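Side-chain contact in SusD superfamily protein (Parabacteroides distasonis, PDB 3OTN), which is a putative outer membrane protein of the SusD family that probably binds carbohydrate nutrients at the cell surface: residues A[162-167]-A[195-200]. Sequence-based numbering, arbitrary orientation.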
loop_
_atom_site.group_PDB
_atom_site.type_symbol
_atom_site.label_atom_id
_atom_site.label_comp_id
_atom_site.label_asym_id
_atom_site.label_seq_id
_atom_site.Cartn_x
_atom_site.Cartn_y
_atom_site.Cartn_z
ATOM N N GLU A 162 5.380 -21.752 -2.307
ATOM C CA GLU A 162 4.426 -22.549 -3.078
ATOM C C GLU A 162 3.416 -21.748 -3.863
ATOM O O GLU A 162 2.918 -22.227 -4.891
ATOM C CB GLU A 162 3.702 -23.561 -2.159
ATOM C CG GLU A 162 4.640 -24.600 -1.543
ATOM C CD GLU A 162 3.993 -25.529 -0.515
ATOM O OE1 GLU A 162 2.820 -25.929 -0.708
ATOM O OE2 GLU A 162 4.682 -25.878 0.479
ATOM N N ILE A 163 3.085 -20.547 -3.407
ATOM C CA ILE A 163 2.070 -19.750 -4.085
ATOM C C ILE A 163 2.643 -18.477 -4.679
ATOM O O ILE A 163 2.687 -18.317 -5.889
ATOM C CB ILE A 163 0.868 -19.389 -3.181
ATOM C CG1 ILE A 163 0.285 -20.662 -2.555
ATOM C CG2 ILE A 163 -0.228 -18.641 -4.043
ATOM C CD1 ILE A 163 -0.986 -20.405 -1.705
ATOM N N ILE A 164 3.087 -17.569 -3.824
ATOM C CA ILE A 164 3.439 -16.228 -4.255
ATOM C C ILE A 164 4.549 -16.241 -5.319
ATOM O O ILE A 164 4.374 -15.687 -6.395
ATOM C CB ILE A 164 3.834 -15.345 -3.069
ATOM C CG1 ILE A 164 2.675 -15.200 -2.069
ATOM C CG2 ILE A 164 4.306 -13.970 -3.528
ATOM C CD1 ILE A 164 3.070 -14.457 -0.771
ATOM N N ILE A 165 5.683 -16.867 -5.011
ATOM C CA ILE A 165 6.835 -16.827 -5.921
ATOM C C ILE A 165 6.563 -17.599 -7.218
ATOM O O ILE A 165 6.769 -17.034 -8.304
ATOM C CB ILE A 165 8.139 -17.206 -5.220
ATOM C CG1 ILE A 165 8.486 -16.111 -4.194
ATOM C CG2 ILE A 165 9.267 -17.430 -6.219
ATOM C CD1 ILE A 165 9.572 -16.554 -3.136
ATOM N N PRO A 166 6.070 -18.844 -7.124
ATOM C CA PRO A 166 5.796 -19.538 -8.400
ATOM C C PRO A 166 4.773 -18.833 -9.287
ATOM O O PRO A 166 4.939 -18.820 -10.502
ATOM C CB PRO A 166 5.291 -20.921 -7.965
ATOM C CG PRO A 166 5.832 -21.125 -6.601
ATOM C CD PRO A 166 5.903 -19.749 -5.961
ATOM N N ASP A 167 3.739 -18.228 -8.702
ATOM C CA ASP A 167 2.741 -17.468 -9.497
ATOM C C ASP A 167 3.435 -16.344 -10.266
ATOM O O ASP A 167 3.218 -16.162 -11.461
ATOM C CB ASP A 167 1.637 -16.858 -8.582
ATOM C CG ASP A 167 0.520 -17.856 -8.207
ATOM O OD1 ASP A 167 0.519 -19.028 -8.657
ATOM O OD2 ASP A 167 -0.387 -17.454 -7.429
ATOM N N ALA A 195 9.732 -7.737 -7.105
ATOM C CA ALA A 195 10.826 -7.037 -6.404
ATOM C C ALA A 195 10.543 -6.941 -4.883
ATOM O O ALA A 195 11.395 -7.215 -4.043
ATOM C CB ALA A 195 11.063 -5.637 -6.994
ATOM N N ASP A 196 9.329 -6.565 -4.565
ATOM C CA ASP A 196 8.901 -6.359 -3.203
ATOM C C ASP A 196 8.844 -7.709 -2.452
ATOM O O ASP A 196 9.271 -7.801 -1.273
ATOM C CB ASP A 196 7.535 -5.656 -3.220
ATOM C CG ASP A 196 7.173 -4.975 -1.902
ATOM O OD1 ASP A 196 7.928 -5.058 -0.921
ATOM O OD2 ASP A 196 6.073 -4.373 -1.843
ATOM N N VAL A 197 8.330 -8.740 -3.122
ATOM C CA VAL A 197 8.297 -10.088 -2.561
ATOM C C VAL A 197 9.690 -10.574 -2.153
ATOM O O VAL A 197 9.900 -10.974 -1.028
ATOM C CB VAL A 197 7.602 -11.090 -3.521
ATOM C CG1 VAL A 197 7.862 -12.534 -3.111
ATOM C CG2 VAL A 197 6.078 -10.769 -3.572
ATOM N N TYR A 198 10.640 -10.503 -3.066
ATOM C CA TYR A 198 11.993 -10.937 -2.778
ATOM C C TYR A 198 12.739 -10.069 -1.754
ATOM O O TYR A 198 13.462 -10.600 -0.915
ATOM C CB TYR A 198 12.776 -10.989 -4.082
ATOM C CG TYR A 198 12.526 -12.200 -4.947
ATOM C CD1 TYR A 198 12.414 -13.495 -4.393
ATOM C CD2 TYR A 198 12.569 -12.095 -6.325
ATOM C CE1 TYR A 198 12.288 -14.618 -5.196
ATOM C CE2 TYR A 198 12.432 -13.228 -7.138
ATOM C CZ TYR A 198 12.293 -14.476 -6.584
ATOM O OH TYR A 198 12.202 -15.599 -7.414
ATOM N N LEU A 199 12.541 -8.743 -1.809
ATOM C CA LEU A 199 13.101 -7.844 -0.808
ATOM C C LEU A 199 12.586 -8.200 0.592
ATOM O O LEU A 199 13.370 -8.250 1.548
ATOM C CB LEU A 199 12.766 -6.381 -1.132
ATOM C CG LEU A 199 13.224 -5.297 -0.154
ATOM C CD1 LEU A 199 14.732 -5.329 0.046
ATOM C CD2 LEU A 199 12.673 -3.885 -0.645
ATOM N N THR A 200 11.287 -8.468 0.702
ATOM C CA THR A 200 10.643 -8.842 1.974
ATOM C C THR A 200 11.104 -10.210 2.449
ATOM O O THR A 200 11.394 -10.392 3.635
ATOM C CB THR A 200 9.091 -8.792 1.858
ATOM O OG1 THR A 200 8.696 -7.504 1.362
ATOM C CG2 THR A 200 8.392 -9.012 3.219
#
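Ile-165 reaches from helix 156-172 to two neighbours on helix 187-202, Val-197 and Tyr-198, and its branches divide the work. Its CB points toward the other helix, and from there the side chain forks. The longer branch leaves beside the backbone N, chi1 -67°, and its CG1 lies 3.8 Å from CG1 of Val-197. Extended one bond further, the CD1 methyl of Ile-165 meets the aromatic ring, 3.9 Å from CE1 of Tyr-198, approaching it obliquely. The short branch, CG2 of Ile-165, sits 3.7 Å from OH of Tyr-198; the two branches take the outer end of the tyrosine, one at CE1 and the other at the hydroxyl oxygen. Tyr-198 does not start out aimed at its partner; it is the far end of the ring that comes close.

The CB of Val-197, by contrast, points toward helix 156-172, and the residue is shared. Besides Ile-165 it takes the CG2 methyl of Ile-164, which lies 3.7 Å from CG2 of Val-197 and 3.9 Å from its CG1, one methyl set against both tips of the valine fork. Ile-165 and Val-197 also mark the nearest backbone approach, 7.7 Å between their CA atoms, while the axes of the two short segments come within 10.8 Å, their N-to-C directions 133° apart.

Around this patch, Tyr-126 of helix 108-133 touches Ile-164, and helix 210-225 borders Tyr-198 through Ser-216 and Arg-219. The contact joins two successive helices of what is probably the TPR-like helical part of the SusD fold. All four touching residues are buried and no hydrogen bond crosses between the segments: the attraction is dispersion and exclusion of water, and even the tyrosine hydroxyl meets Ile-165 only by van der Waals contact.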